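Local coordinates for protein histone-lysine N-methyltransferase, H3 lysine-9 specific SUVH6 (Arabidopsis thaliana, PDB 6A5K) that deposits H3K9 methylation on histones with S-adenosylmethionine as methyl donor and probably reads methylated DNA through its SRA domain, at residues I51-K57 with M417-M421; F58-H64 with N85-K91; S110-S114 with V126-T130. The protein carries 1 engineered substitution. The contacts are given in a common frame with arbitrary orientation. Residues are numbered along the deposited sequence.

Interaction 1: residues I51-K57 with M417-M421; sequences ILKRNGK and MSELM
Leu-420, on helix 412-420, is the centre of this contact and buries far more surface than any other residue. Opposite it, helix 44-54 ends over residues 51-54, and Asn-55 is the first residue to leave helical angles; its CA and that of Leu-420 are the nearest pair, 6.7 Å apart. A Schellman motif closes the helix: Gly-56, with phi 72°, is C-prime, Lys-57 N bonds to Leu-52 O (2.9 Å) and Gly-56 N to Lys-53 O (3.1 Å). Leu-420 takes the mt rotamer (chi1 -71°, chi2 -172°), which carries its methyls to residues 52-57. Leu-420 CD2 meets Asn-55 CB at 3.6 Å and Lys-57 CE at 3.9 Å, while Leu-420 CD1 lies 3.8 Å from Leu-52 CD1. Ile-51, also mt, sets CG2 3.9 Å from Leu-420 CB and CD1 4.2 Å from SE of selenomethionine Met-421. Asn-55 (chi1 -75°) turns its amide back on its own helix, ND2 to Ile-51 O at 2.7 Å, leaving CB for Leu-420. At the polar margin a water accepts from Lys-57 NZ (2.6 Å) and donates to Glu-419 OE2 (3.0 Å). Leu-420 also touches Leu-16 and Val-20 of helix 5-29. Beside that long N-terminal helix, the capped end of helix 44-54 thus meets helix 412-420 of the SET region in a largely apolar helix-helix junction.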
ATOM      1  N   ILE A  51      -4.717  17.216 -13.240  1.00 20.40           N
ATOM      2  CA  ILE A  51      -3.328  17.191 -13.701  1.00 23.68           C
ATOM      3  C   ILE A  51      -3.022  15.934 -14.521  1.00 22.07           C
ATOM      4  O   ILE A  51      -2.428  16.013 -15.600  1.00 20.60           O
ATOM      5  CB  ILE A  51      -2.348  17.307 -12.513  1.00 21.51           C
ATOM      6  CG1 ILE A  51      -2.446  18.715 -11.904  1.00 24.09           C
ATOM      7  CG2 ILE A  51      -0.921  17.034 -12.958  1.00 19.53           C
ATOM      8  CD1 ILE A  51      -1.781  18.845 -10.554  1.00 22.56           C
ATOM      9  N   LEU A  52      -3.454  14.778 -14.031  1.00 20.95           N
ATOM     10  CA  LEU A  52      -3.238  13.534 -14.765  1.00 16.28           C
ATOM     11  C   LEU A  52      -4.001  13.516 -16.093  1.00 17.12           C
ATOM     12  O   LEU A  52      -3.507  13.013 -17.102  1.00 17.25           O
ATOM     13  CB  LEU A  52      -3.638  12.329 -13.905  1.00 15.05           C
ATOM     14  CG  LEU A  52      -2.517  11.652 -13.110  1.00 14.04           C
ATOM     15  CD1 LEU A  52      -2.019  12.498 -11.943  1.00 16.87           C
ATOM     16  CD2 LEU A  52      -2.964  10.282 -12.627  1.00 14.88           C
ATOM     17  N   LYS A  53      -5.208  14.067 -16.087  1.00 17.77           N
ATOM     18  CA  LYS A  53      -6.018  14.148 -17.299  1.00 23.81           C
ATOM     19  C   LYS A  53      -5.332  14.987 -18.383  1.00 22.54           C
ATOM     20  O   LYS A  53      -5.210  14.554 -19.534  1.00 20.44           O
ATOM     21  CB  LYS A  53      -7.396  14.732 -16.977  1.00 26.15           C
ATOM     22  CG  LYS A  53      -8.235  15.068 -18.195  1.00 32.59           C
ATOM     23  CD  LYS A  53      -8.603  13.820 -18.976  1.00 36.10           C
ATOM     24  CE  LYS A  53     -10.067  13.472 -18.789  1.00 41.18           C
ATOM     25  NZ  LYS A  53     -10.445  12.241 -19.538  1.00 43.87           N
ATOM     26  N   ARG A  54      -4.875  16.180 -18.013  1.00 20.74           N
ATOM     27  CA  ARG A  54      -4.279  17.087 -18.994  1.00 25.63           C
ATOM     28  C   ARG A  54      -2.981  16.521 -19.578  1.00 22.71           C
ATOM     29  O   ARG A  54      -2.617  16.828 -20.711  1.00 23.90           O
ATOM     30  CB  ARG A  54      -4.022  18.459 -18.361  1.00 29.99           C
ATOM     31  CG  ARG A  54      -5.272  19.152 -17.827  1.00 41.84           C
ATOM     32  CD  ARG A  54      -5.951  20.057 -18.869  1.00 50.54           C
ATOM     33  NE  ARG A  54      -6.405  19.347 -20.063  1.00 53.08           N
ATOM     34  CZ  ARG A  54      -7.627  18.847 -20.219  1.00 57.58           C
ATOM     35  NH1 ARG A  54      -8.527  18.969 -19.250  1.00 58.72           N
ATOM     36  NH2 ARG A  54      -7.946  18.220 -21.343  1.00 59.02           N
ATOM     37  N   ASN A  55      -2.298  15.684 -18.800  1.00 24.30           N
ATOM     38  CA  ASN A  55      -1.033  15.086 -19.213  1.00 21.48           C
ATOM     39  C   ASN A  55      -1.182  13.703 -19.846  1.00 23.55           C
ATOM     40  O   ASN A  55      -0.195  12.996 -20.039  1.00 21.47           O
ATOM     41  CB  ASN A  55      -0.089  15.002 -18.018  1.00 23.22           C
ATOM     42  CG  ASN A  55       0.498  16.352 -17.642  1.00 28.56           C
ATOM     43  OD1 ASN A  55       1.565  16.732 -18.123  1.00 29.27           O
ATOM     44  ND2 ASN A  55      -0.204  17.088 -16.784  1.00 30.69           N
ATOM     45  N   GLY A  56      -2.415  13.320 -20.160  1.00 22.50           N
ATOM     46  CA  GLY A  56      -2.675  12.084 -20.877  1.00 25.47           C
ATOM     47  C   GLY A  56      -2.464  10.801 -20.087  1.00 24.09           C
ATOM     48  O   GLY A  56      -2.130   9.768 -20.669  1.00 21.89           O
ATOM     49  N   LYS A  57      -2.675  10.849 -18.772  1.00 19.17           N
ATOM     50  CA  LYS A  57      -2.349   9.707 -17.918  1.00 17.31           C
ATOM     51  C   LYS A  57      -3.539   8.796 -17.603  1.00 18.51           C
ATOM     52  O   LYS A  57      -3.358   7.761 -16.964  1.00 18.23           O
ATOM     53  CB  LYS A  57      -1.733  10.179 -16.594  1.00 16.36           C
ATOM     54  CG  LYS A  57      -0.486  11.044 -16.760  1.00 24.53           C
ATOM     55  CD  LYS A  57       0.638  10.283 -17.437  1.00 23.29           C
ATOM     56  CE  LYS A  57       1.882  11.147 -17.531  1.00 33.17           C
ATOM     57  NZ  LYS A  57       2.951  10.543 -18.370  1.00 36.68           N
HETATM   58  N   MSE A 417       6.616  12.930 -11.730  1.00 25.62           N
HETATM   59  CA  MSE A 417       5.893  13.998 -11.056  1.00 31.86           C
HETATM   60  C   MSE A 417       6.411  15.380 -11.426  1.00 29.57           C
HETATM   61  O   MSE A 417       5.628  16.320 -11.567  1.00 29.61           O
HETATM   62  CB  MSE A 417       5.972  13.792  -9.555  1.00 35.44           C
HETATM   63  CG  MSE A 417       5.299  12.509  -9.118  1.00 42.94           C
HETATM   64 SE   MSE A 417       5.043  12.564  -7.217  1.00 59.01          SE
HETATM   65  CE  MSE A 417       4.065  14.217  -7.210  1.00 20.54           C
ATOM     66  N   SER A 418       7.724  15.506 -11.589  1.00 25.90           N
ATOM     67  CA  SER A 418       8.288  16.774 -12.037  1.00 33.79           C
ATOM     68  C   SER A 418       7.760  17.095 -13.427  1.00 38.32           C
ATOM     69  O   SER A 418       7.547  18.259 -13.769  1.00 42.73           O
ATOM     70  CB  SER A 418       9.814  16.732 -12.050  1.00 38.12           C
ATOM     71  OG  SER A 418      10.281  15.985 -13.153  1.00 44.50           O
ATOM     72  N   GLU A 419       7.554  16.055 -14.230  1.00 34.77           N
ATOM     73  CA  GLU A 419       6.966  16.234 -15.553  1.00 40.29           C
ATOM     74  C   GLU A 419       5.505  16.658 -15.482  1.00 41.10           C
ATOM     75  O   GLU A 419       5.040  17.420 -16.328  1.00 44.07           O
ATOM     76  CB  GLU A 419       7.086  14.953 -16.379  1.00 42.81           C
ATOM     77  CG  GLU A 419       8.501  14.437 -16.515  1.00 48.89           C
ATOM     78  CD  GLU A 419       8.596  13.285 -17.492  1.00 55.09           C
ATOM     79  OE1 GLU A 419       9.726  12.812 -17.745  1.00 55.91           O
ATOM     80  OE2 GLU A 419       7.537  12.861 -18.009  1.00 56.03           O
ATOM     81  N   LEU A 420       4.777  16.170 -14.484  1.00 37.93           N
ATOM     82  CA  LEU A 420       3.364  16.542 -14.360  1.00 38.29           C
ATOM     83  C   LEU A 420       3.133  18.016 -14.007  1.00 46.74           C
ATOM     84  O   LEU A 420       2.224  18.649 -14.546  1.00 46.79           O
ATOM     85  CB  LEU A 420       2.666  15.663 -13.326  1.00 33.11           C
ATOM     86  CG  LEU A 420       2.454  14.219 -13.761  1.00 33.58           C
ATOM     87  CD1 LEU A 420       1.587  13.516 -12.746  1.00 37.91           C
ATOM     88  CD2 LEU A 420       1.816  14.169 -15.133  1.00 25.79           C
HETATM   89  N   MSE A 421       3.936  18.563 -13.102  1.00 52.04           N
HETATM   90  CA  MSE A 421       3.788  19.971 -12.742  1.00 56.62           C
HETATM   91  C   MSE A 421       5.125  20.701 -12.743  1.00 55.09           C
HETATM   92  O   MSE A 421       5.445  21.419 -13.691  1.00 56.58           O
HETATM   93  CB  MSE A 421       3.109  20.109 -11.378  1.00 54.95           C
HETATM   94  CG  MSE A 421       3.596  19.127 -10.340  1.00 50.17           C
HETATM   95 SE   MSE A 421       2.152  18.541  -9.154  1.00 75.79          SE
HETATM   96  CE  MSE A 421       3.190  17.409  -8.024  1.00 23.26           C
TER
HETATM   97  O   HOH W   1       4.607  12.565 -18.387  1.00 42.16           O

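Interaction 2: residues F58-H64 with N85-K91; sequences FLNSGVH and NILGIHK
A Schellman motif ends helix 81-87 at Gly-88, the C-prime residue (phi 74°), and the extended chain after helix 44-54 binds the carbonyls exposed at this helix end. The segments run in step, with CA distances of 4.9 Å for Phe-58 to Ile-86, 4.9 Å for Leu-59 to Leu-87 and 5.3 Å for Asn-60 to Gly-88. Two direct hydrogen bonds satisfy successive carbonyls: Leu-59 N donates to Ile-86 O (2.9 Å, 162°), and Asn-60 ND2 to Leu-87 O (2.9 Å, 168°). Asn-60, in left-handed backbone conformation (54/34) with chi1 -54°, starts a type II turn to Val-63 with Gly-62 at its third position. A water 2.7 Å from Leu-59 O and 2.8 Å from Asn-85 O is placed to donate to these carbonyls, though more acceptors lie in its reach than it has protons. Glycine at 88 also suits the fit, since a CB there would clash with Asn-60 CB.

Apolar packing flanks the polar seam. The Phe-58 ring (chi1 -84°) lies over Ile-86, whose CA is 3.9 Å from the ring centroid in a CH-pi contact; Phe-58 CZ reaches Ile-86 CG1 at 3.6 Å, and Leu-59 CD1 meets Leu-87 CD2 at 3.8 Å. Thr-13 and Phe-17 of helix 5-29 cover Ile-86. Beyond the turn, Lys-91, chi1 and chi2 both m, has its CA-to-CB bond toward the loop and packs against His-64. His-64 NE2 hydrogen-bonds to Asp-98, which also accepts a hydrogen bond from Lys-91 N, and His-64 NE2 stands 3.9 Å from Lys-91 CG.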
ATOM      1  N   PHE A  58      -4.744   9.180 -18.014  1.00 17.02           N
ATOM      2  CA  PHE A  58      -5.911   8.325 -17.779  1.00 19.16           C
ATOM      3  C   PHE A  58      -5.814   7.058 -18.624  1.00 20.07           C
ATOM      4  O   PHE A  58      -5.328   7.097 -19.761  1.00 20.32           O
ATOM      5  CB  PHE A  58      -7.218   9.052 -18.106  1.00 20.89           C
ATOM      6  CG  PHE A  58      -7.749   9.907 -16.991  1.00 21.07           C
ATOM      7  CD1 PHE A  58      -6.895  10.647 -16.190  1.00 20.76           C
ATOM      8  CD2 PHE A  58      -9.115   9.996 -16.768  1.00 23.86           C
ATOM      9  CE1 PHE A  58      -7.393  11.445 -15.176  1.00 19.16           C
ATOM     10  CE2 PHE A  58      -9.617  10.794 -15.754  1.00 23.82           C
ATOM     11  CZ  PHE A  58      -8.750  11.518 -14.956  1.00 19.39           C
ATOM     12  N   LEU A  59      -6.285   5.946 -18.070  1.00 15.74           N
ATOM     13  CA  LEU A  59      -6.316   4.674 -18.784  1.00 19.72           C
ATOM     14  C   LEU A  59      -7.735   4.377 -19.262  1.00 20.60           C
ATOM     15  O   LEU A  59      -8.708   4.753 -18.603  1.00 21.14           O
ATOM     16  CB  LEU A  59      -5.802   3.533 -17.894  1.00 17.58           C
ATOM     17  CG  LEU A  59      -4.414   3.721 -17.264  1.00 17.62           C
ATOM     18  CD1 LEU A  59      -3.972   2.481 -16.466  1.00 17.49           C
ATOM     19  CD2 LEU A  59      -3.376   4.071 -18.311  1.00 16.66           C
ATOM     20  N   ASN A  60      -7.845   3.714 -20.411  1.00 20.42           N
ATOM     21  CA  ASN A  60      -9.146   3.335 -20.966  1.00 21.77           C
ATOM     22  C   ASN A  60     -10.095   4.524 -21.103  1.00 24.95           C
ATOM     23  O   ASN A  60     -11.300   4.387 -20.916  1.00 25.77           O
ATOM     24  CB  ASN A  60      -9.803   2.257 -20.098  1.00 24.68           C
ATOM     25  CG  ASN A  60      -8.905   1.058 -19.874  1.00 23.72           C
ATOM     26  OD1 ASN A  60      -8.474   0.397 -20.822  1.00 26.65           O
ATOM     27  ND2 ASN A  60      -8.612   0.775 -18.616  1.00 19.34           N
ATOM     28  N   SER A  61      -9.551   5.698 -21.410  1.00 31.98           N
ATOM     29  CA  SER A  61     -10.375   6.902 -21.468  1.00 33.98           C
ATOM     30  C   SER A  61     -11.159   6.954 -22.773  1.00 35.96           C
ATOM     31  O   SER A  61     -10.691   6.492 -23.813  1.00 30.44           O
ATOM     32  CB  SER A  61      -9.522   8.161 -21.324  1.00 35.91           C
ATOM     33  OG  SER A  61      -8.770   8.399 -22.496  1.00 41.85           O
ATOM     34  N   GLY A  62     -12.358   7.519 -22.710  1.00 38.94           N
ATOM     35  CA  GLY A  62     -13.205   7.626 -23.882  1.00 45.46           C
ATOM     36  C   GLY A  62     -13.952   6.346 -24.214  1.00 45.06           C
ATOM     37  O   GLY A  62     -14.688   6.302 -25.199  1.00 43.86           O
ATOM     38  N   VAL A  63     -13.762   5.301 -23.409  1.00 41.79           N
ATOM     39  CA  VAL A  63     -14.444   4.028 -23.654  1.00 39.92           C
ATOM     40  C   VAL A  63     -14.989   3.369 -22.389  1.00 35.20           C
ATOM     41  O   VAL A  63     -14.422   3.509 -21.306  1.00 37.29           O
ATOM     42  CB  VAL A  63     -13.518   3.006 -24.358  1.00 40.11           C
ATOM     43  CG1 VAL A  63     -13.057   3.532 -25.718  1.00 44.81           C
ATOM     44  CG2 VAL A  63     -12.328   2.662 -23.483  1.00 37.50           C
ATOM     45  N   HIS A  64     -16.098   2.649 -22.548  1.00 31.13           N
ATOM     46  CA  HIS A  64     -16.656   1.805 -21.492  1.00 28.73           C
ATOM     47  C   HIS A  64     -16.217   0.367 -21.721  1.00 30.07           C
ATOM     48  O   HIS A  64     -16.100  -0.076 -22.864  1.00 36.74           O
ATOM     49  CB  HIS A  64     -18.189   1.883 -21.467  1.00 30.13           C
ATOM     50  CG  HIS A  64     -18.730   3.025 -20.662  1.00 30.77           C
ATOM     51  ND1 HIS A  64     -18.829   4.304 -21.153  1.00 34.18           N
ATOM     52  CD2 HIS A  64     -19.216   3.065 -19.395  1.00 32.78           C
ATOM     53  CE1 HIS A  64     -19.347   5.094 -20.223  1.00 39.35           C
ATOM     54  NE2 HIS A  64     -19.589   4.364 -19.151  1.00 35.07           N
ATOM     55  N   ASN A  85     -12.334   6.440 -11.938  1.00 14.15           N
ATOM     56  CA  ASN A  85     -12.462   7.128 -13.223  1.00 16.33           C
ATOM     57  C   ASN A  85     -11.133   7.179 -13.966  1.00 14.92           C
ATOM     58  O   ASN A  85     -11.083   7.033 -15.190  1.00 15.41           O
ATOM     59  CB  ASN A  85     -13.004   8.545 -13.035  1.00 21.39           C
ATOM     60  CG  ASN A  85     -13.209   9.275 -14.359  1.00 37.33           C
ATOM     61  OD1 ASN A  85     -14.016   8.865 -15.198  1.00 38.96           O
ATOM     62  ND2 ASN A  85     -12.478  10.365 -14.547  1.00 48.54           N
ATOM     63  N   ILE A  86     -10.053   7.379 -13.223  1.00 14.89           N
ATOM     64  CA  ILE A  86      -8.729   7.448 -13.835  1.00 17.21           C
ATOM     65  C   ILE A  86      -8.388   6.149 -14.570  1.00 16.67           C
ATOM     66  O   ILE A  86      -7.789   6.170 -15.653  1.00 15.69           O
ATOM     67  CB  ILE A  86      -7.655   7.769 -12.777  1.00 20.14           C
ATOM     68  CG1 ILE A  86      -7.828   9.211 -12.307  1.00 17.57           C
ATOM     69  CG2 ILE A  86      -6.257   7.573 -13.347  1.00 24.86           C
ATOM     70  CD1 ILE A  86      -7.097   9.541 -11.023  1.00 17.14           C
ATOM     71  N   LEU A  87      -8.825   5.029 -14.000  1.00 13.96           N
ATOM     72  CA  LEU A  87      -8.559   3.705 -14.567  1.00 16.06           C
ATOM     73  C   LEU A  87      -9.639   3.220 -15.533  1.00 13.89           C
ATOM     74  O   LEU A  87      -9.459   2.207 -16.215  1.00 14.02           O
ATOM     75  CB  LEU A  87      -8.401   2.679 -13.441  1.00 12.59           C
ATOM     76  CG  LEU A  87      -7.253   2.886 -12.454  1.00 16.25           C
ATOM     77  CD1 LEU A  87      -7.211   1.742 -11.424  1.00 15.81           C
ATOM     78  CD2 LEU A  87      -5.940   2.998 -13.205  1.00 18.80           C
ATOM     79  N   GLY A  88     -10.756   3.939 -15.593  1.00 14.81           N
ATOM     80  CA  GLY A  88     -11.870   3.537 -16.432  1.00 15.88           C
ATOM     81  C   GLY A  88     -12.648   2.354 -15.877  1.00 20.25           C
ATOM     82  O   GLY A  88     -13.335   1.650 -16.617  1.00 23.63           O
ATOM     83  N   ILE A  89     -12.532   2.126 -14.573  1.00 16.77           N
ATOM     84  CA  ILE A  89     -13.275   1.057 -13.902  1.00 16.08           C
ATOM     85  C   ILE A  89     -14.743   1.444 -13.740  1.00 18.76           C
ATOM     86  O   ILE A  89     -15.651   0.625 -13.904  1.00 17.71           O
ATOM     87  CB  ILE A  89     -12.694   0.753 -12.501  1.00 20.01           C
ATOM     88  CG1 ILE A  89     -11.279   0.188 -12.610  1.00 26.57           C
ATOM     89  CG2 ILE A  89     -13.589  -0.217 -11.735  1.00 26.07           C
ATOM     90  CD1 ILE A  89     -10.607   0.018 -11.267  1.00 25.04           C
ATOM     91  N   HIS A  90     -14.946   2.706 -13.387  1.00 16.33           N
ATOM     92  CA  HIS A  90     -16.258   3.255 -13.071  1.00 14.81           C
ATOM     93  C   HIS A  90     -16.168   4.741 -13.371  1.00 18.04           C
ATOM     94  O   HIS A  90     -15.383   5.451 -12.747  1.00 16.18           O
ATOM     95  CB  HIS A  90     -16.622   2.992 -11.604  1.00 14.36           C
ATOM     96  CG  HIS A  90     -18.016   3.397 -11.232  1.00 16.84           C
ATOM     97  ND1 HIS A  90     -19.115   2.606 -11.497  1.00 17.92           N
ATOM     98  CD2 HIS A  90     -18.486   4.487 -10.583  1.00 19.13           C
ATOM     99  CE1 HIS A  90     -20.202   3.198 -11.035  1.00 21.73           C
ATOM    100  NE2 HIS A  90     -19.851   4.345 -10.482  1.00 19.35           N
ATOM    101  N   LYS A  91     -16.942   5.203 -14.346  1.00 17.08           N
ATOM    102  CA  LYS A  91     -16.766   6.559 -14.867  1.00 23.60           C
ATOM    103  C   LYS A  91     -17.443   7.667 -14.045  1.00 22.87           C
ATOM    104  O   LYS A  91     -16.826   8.708 -13.823  1.00 22.82           O
ATOM    105  CB  LYS A  91     -17.244   6.624 -16.320  1.00 27.15           C
ATOM    106  CG  LYS A  91     -16.425   5.760 -17.272  1.00 35.61           C
ATOM    107  CD  LYS A  91     -15.082   6.403 -17.575  1.00 51.01           C
ATOM    108  CE  LYS A  91     -14.187   5.480 -18.393  1.00 58.05           C
ATOM    109  NZ  LYS A  91     -14.889   4.947 -19.594  1.00 58.86           N
TER
HETATM  110  O   HOH W   2     -10.260   6.810 -17.808  1.00 18.97           O

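Interaction 3: residues S110-S114 with V126-T130; sequences SIVAS and VLTYT
Strands 110-113 and 126-130 face each other at right angles (90°), their axes 8.3 Å apart at closest approach, and meet mainly through side chains. Ala-113 and Tyr-129 are the nearest pair, 6.6 Å between CA atoms. Tyr-129 is the large bump: with chi1 175° and chi2 78° it lays its ring across residues 111-113. Ile-111 (chi1 62°, chi2 179°) fills the space beneath one ring face, CD1 standing 4.0 Å from the centroid in a CH-pi contact and 3.9 Å from Tyr-129 CG. The small Ala-113 leaves the hollow that admits the ring, its CB 3.8 Å from Tyr-129 CD1, while Val-112 O comes edge-on, 3.5 Å from Tyr-129 CE1. Leu-127, with chi1 175°, touches more lightly, CD1 4.5 Å from Ala-113 CB. Ile-97, Val-173 and Leu-217 also line this apolar core. Such orthogonal packing inside a curled or branched sheet fits the beta-barrel-like core of the SRA domain.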
ATOM      1  N   SER A 110     -20.760  -1.275 -14.272  1.00 15.87           N
ATOM      2  CA  SER A 110     -20.190  -1.319 -12.925  1.00 15.06           C
ATOM      3  C   SER A 110     -21.071  -0.616 -11.912  1.00 15.17           C
ATOM      4  O   SER A 110     -21.796   0.302 -12.260  1.00 15.76           O
ATOM      5  CB  SER A 110     -18.792  -0.695 -12.913  1.00 21.36           C
ATOM      6  OG  SER A 110     -18.860   0.670 -13.279  1.00 22.06           O
ATOM      7  N   ILE A 111     -21.023  -1.062 -10.661  1.00 14.74           N
ATOM      8  CA  ILE A 111     -21.729  -0.369  -9.595  1.00 14.93           C
ATOM      9  C   ILE A 111     -20.825  -0.164  -8.387  1.00 14.40           C
ATOM     10  O   ILE A 111     -19.953  -0.987  -8.102  1.00 13.89           O
ATOM     11  CB  ILE A 111     -23.007  -1.127  -9.139  1.00 15.34           C
ATOM     12  CG1 ILE A 111     -22.657  -2.506  -8.573  1.00 19.61           C
ATOM     13  CG2 ILE A 111     -24.003  -1.241 -10.291  1.00 16.02           C
ATOM     14  CD1 ILE A 111     -23.876  -3.307  -8.090  1.00 19.71           C
ATOM     15  N   VAL A 112     -21.035   0.943  -7.685  1.00 16.62           N
ATOM     16  CA  VAL A 112     -20.376   1.145  -6.403  1.00 14.78           C
ATOM     17  C   VAL A 112     -21.397   0.884  -5.304  1.00 17.00           C
ATOM     18  O   VAL A 112     -22.395   1.592  -5.200  1.00 18.60           O
ATOM     19  CB  VAL A 112     -19.794   2.560  -6.258  1.00 17.35           C
ATOM     20  CG1 VAL A 112     -19.100   2.705  -4.899  1.00 20.57           C
ATOM     21  CG2 VAL A 112     -18.827   2.852  -7.383  1.00 14.61           C
ATOM     22  N   ALA A 113     -21.145  -0.139  -4.494  1.00 14.63           N
ATOM     23  CA  ALA A 113     -22.137  -0.613  -3.535  1.00 21.27           C
ATOM     24  C   ALA A 113     -21.707  -0.381  -2.095  1.00 28.74           C
ATOM     25  O   ALA A 113     -20.553  -0.593  -1.740  1.00 28.39           O
ATOM     26  CB  ALA A 113     -22.417  -2.087  -3.762  1.00 24.62           C
ATOM     27  N   SER A 114     -22.651   0.053  -1.269  1.00 36.66           N
ATOM     28  CA  SER A 114     -22.387   0.285   0.146  1.00 44.56           C
ATOM     29  C   SER A 114     -22.732  -0.949   0.975  1.00 46.10           C
ATOM     30  O   SER A 114     -22.044  -1.972   0.903  1.00 44.20           O
ATOM     31  CB  SER A 114     -23.176   1.491   0.647  1.00 48.91           C
ATOM     32  OG  SER A 114     -23.258   1.491   2.057  1.00 54.63           O
ATOM     33  N   VAL A 126     -23.785 -13.535  -2.814  1.00 21.74           N
ATOM     34  CA  VAL A 126     -25.013 -12.784  -3.075  1.00 25.26           C
ATOM     35  C   VAL A 126     -24.953 -11.363  -2.499  1.00 30.77           C
ATOM     36  O   VAL A 126     -24.469 -11.141  -1.392  1.00 31.15           O
ATOM     37  CB  VAL A 126     -26.245 -13.519  -2.501  1.00 26.86           C
ATOM     38  CG1 VAL A 126     -27.524 -12.748  -2.791  1.00 31.28           C
ATOM     39  CG2 VAL A 126     -26.335 -14.923  -3.078  1.00 27.68           C
ATOM     40  N   LEU A 127     -25.453 -10.405  -3.269  1.00 26.79           N
ATOM     41  CA  LEU A 127     -25.406  -8.996  -2.903  1.00 25.07           C
ATOM     42  C   LEU A 127     -26.743  -8.340  -3.244  1.00 26.17           C
ATOM     43  O   LEU A 127     -27.272  -8.557  -4.326  1.00 24.08           O
ATOM     44  CB  LEU A 127     -24.244  -8.317  -3.643  1.00 29.11           C
ATOM     45  CG  LEU A 127     -23.976  -6.814  -3.584  1.00 37.32           C
ATOM     46  CD1 LEU A 127     -22.487  -6.570  -3.759  1.00 44.16           C
ATOM     47  CD2 LEU A 127     -24.755  -6.065  -4.645  1.00 42.55           C
ATOM     48  N   THR A 128     -27.304  -7.562  -2.325  1.00 19.94           N
ATOM     49  CA  THR A 128     -28.487  -6.767  -2.650  1.00 24.26           C
ATOM     50  C   THR A 128     -28.098  -5.300  -2.755  1.00 23.35           C
ATOM     51  O   THR A 128     -27.445  -4.756  -1.870  1.00 25.98           O
ATOM     52  CB  THR A 128     -29.615  -6.921  -1.611  1.00 30.26           C
ATOM     53  OG1 THR A 128     -29.247  -6.238  -0.410  1.00 45.07           O
ATOM     54  CG2 THR A 128     -29.885  -8.383  -1.309  1.00 20.31           C
ATOM     55  N   TYR A 129     -28.507  -4.667  -3.846  1.00 23.61           N
ATOM     56  CA  TYR A 129     -28.069  -3.321  -4.171  1.00 21.15           C
ATOM     57  C   TYR A 129     -29.265  -2.390  -4.339  1.00 23.43           C
ATOM     58  O   TYR A 129     -30.231  -2.739  -5.008  1.00 19.89           O
ATOM     59  CB  TYR A 129     -27.228  -3.341  -5.447  1.00 17.21           C
ATOM     60  CG  TYR A 129     -26.819  -1.974  -5.920  1.00 24.66           C
ATOM     61  CD1 TYR A 129     -25.769  -1.291  -5.308  1.00 23.36           C
ATOM     62  CD2 TYR A 129     -27.476  -1.360  -6.975  1.00 22.96           C
ATOM     63  CE1 TYR A 129     -25.391  -0.033  -5.741  1.00 23.64           C
ATOM     64  CE2 TYR A 129     -27.105  -0.105  -7.409  1.00 29.01           C
ATOM     65  CZ  TYR A 129     -26.063   0.554  -6.792  1.00 29.25           C
ATOM     66  OH  TYR A 129     -25.704   1.808  -7.231  1.00 30.76           O
ATOM     67  N   THR A 130     -29.202  -1.204  -3.740  1.00 22.58           N
ATOM     68  CA  THR A 130     -30.317  -0.265  -3.828  1.00 24.04           C
ATOM     69  C   THR A 130     -30.103   0.753  -4.951  1.00 28.15           C
ATOM     70  O   THR A 130     -29.031   1.342  -5.080  1.00 22.35           O
ATOM     71  CB  THR A 130     -30.532   0.462  -2.499  1.00 27.87           C
ATOM     72  OG1 THR A 130     -30.663  -0.508  -1.455  1.00 25.94           O
ATOM     73  CG2 THR A 130     -31.795   1.318  -2.553  1.00 29.11           C
TER

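From the N terminus, helix 5-29 precedes helix 44-54, at whose end interaction 1 closes a loop of 359 residues by meeting helix 412-420 of the SET region. Both other contacts fall within that span. The chain passes from 51-57 into 58-64, where interaction 2 makes a short closure onto the end of helix 81-87; Phe-58 packs on Leu-52 and Lys-53, so the first two contacts touch. Interaction 3 follows in series, joining strands 105-113 and 126-130, and His-90 ND1 lies 2.6 Å from Ser-110 OG, a probable hydrogen bond between interactions 2 and 3. A continuous path leads from the SET side into the SRA core, although interactions 1 and 3 remain about 16 Å apart at their nearest atoms.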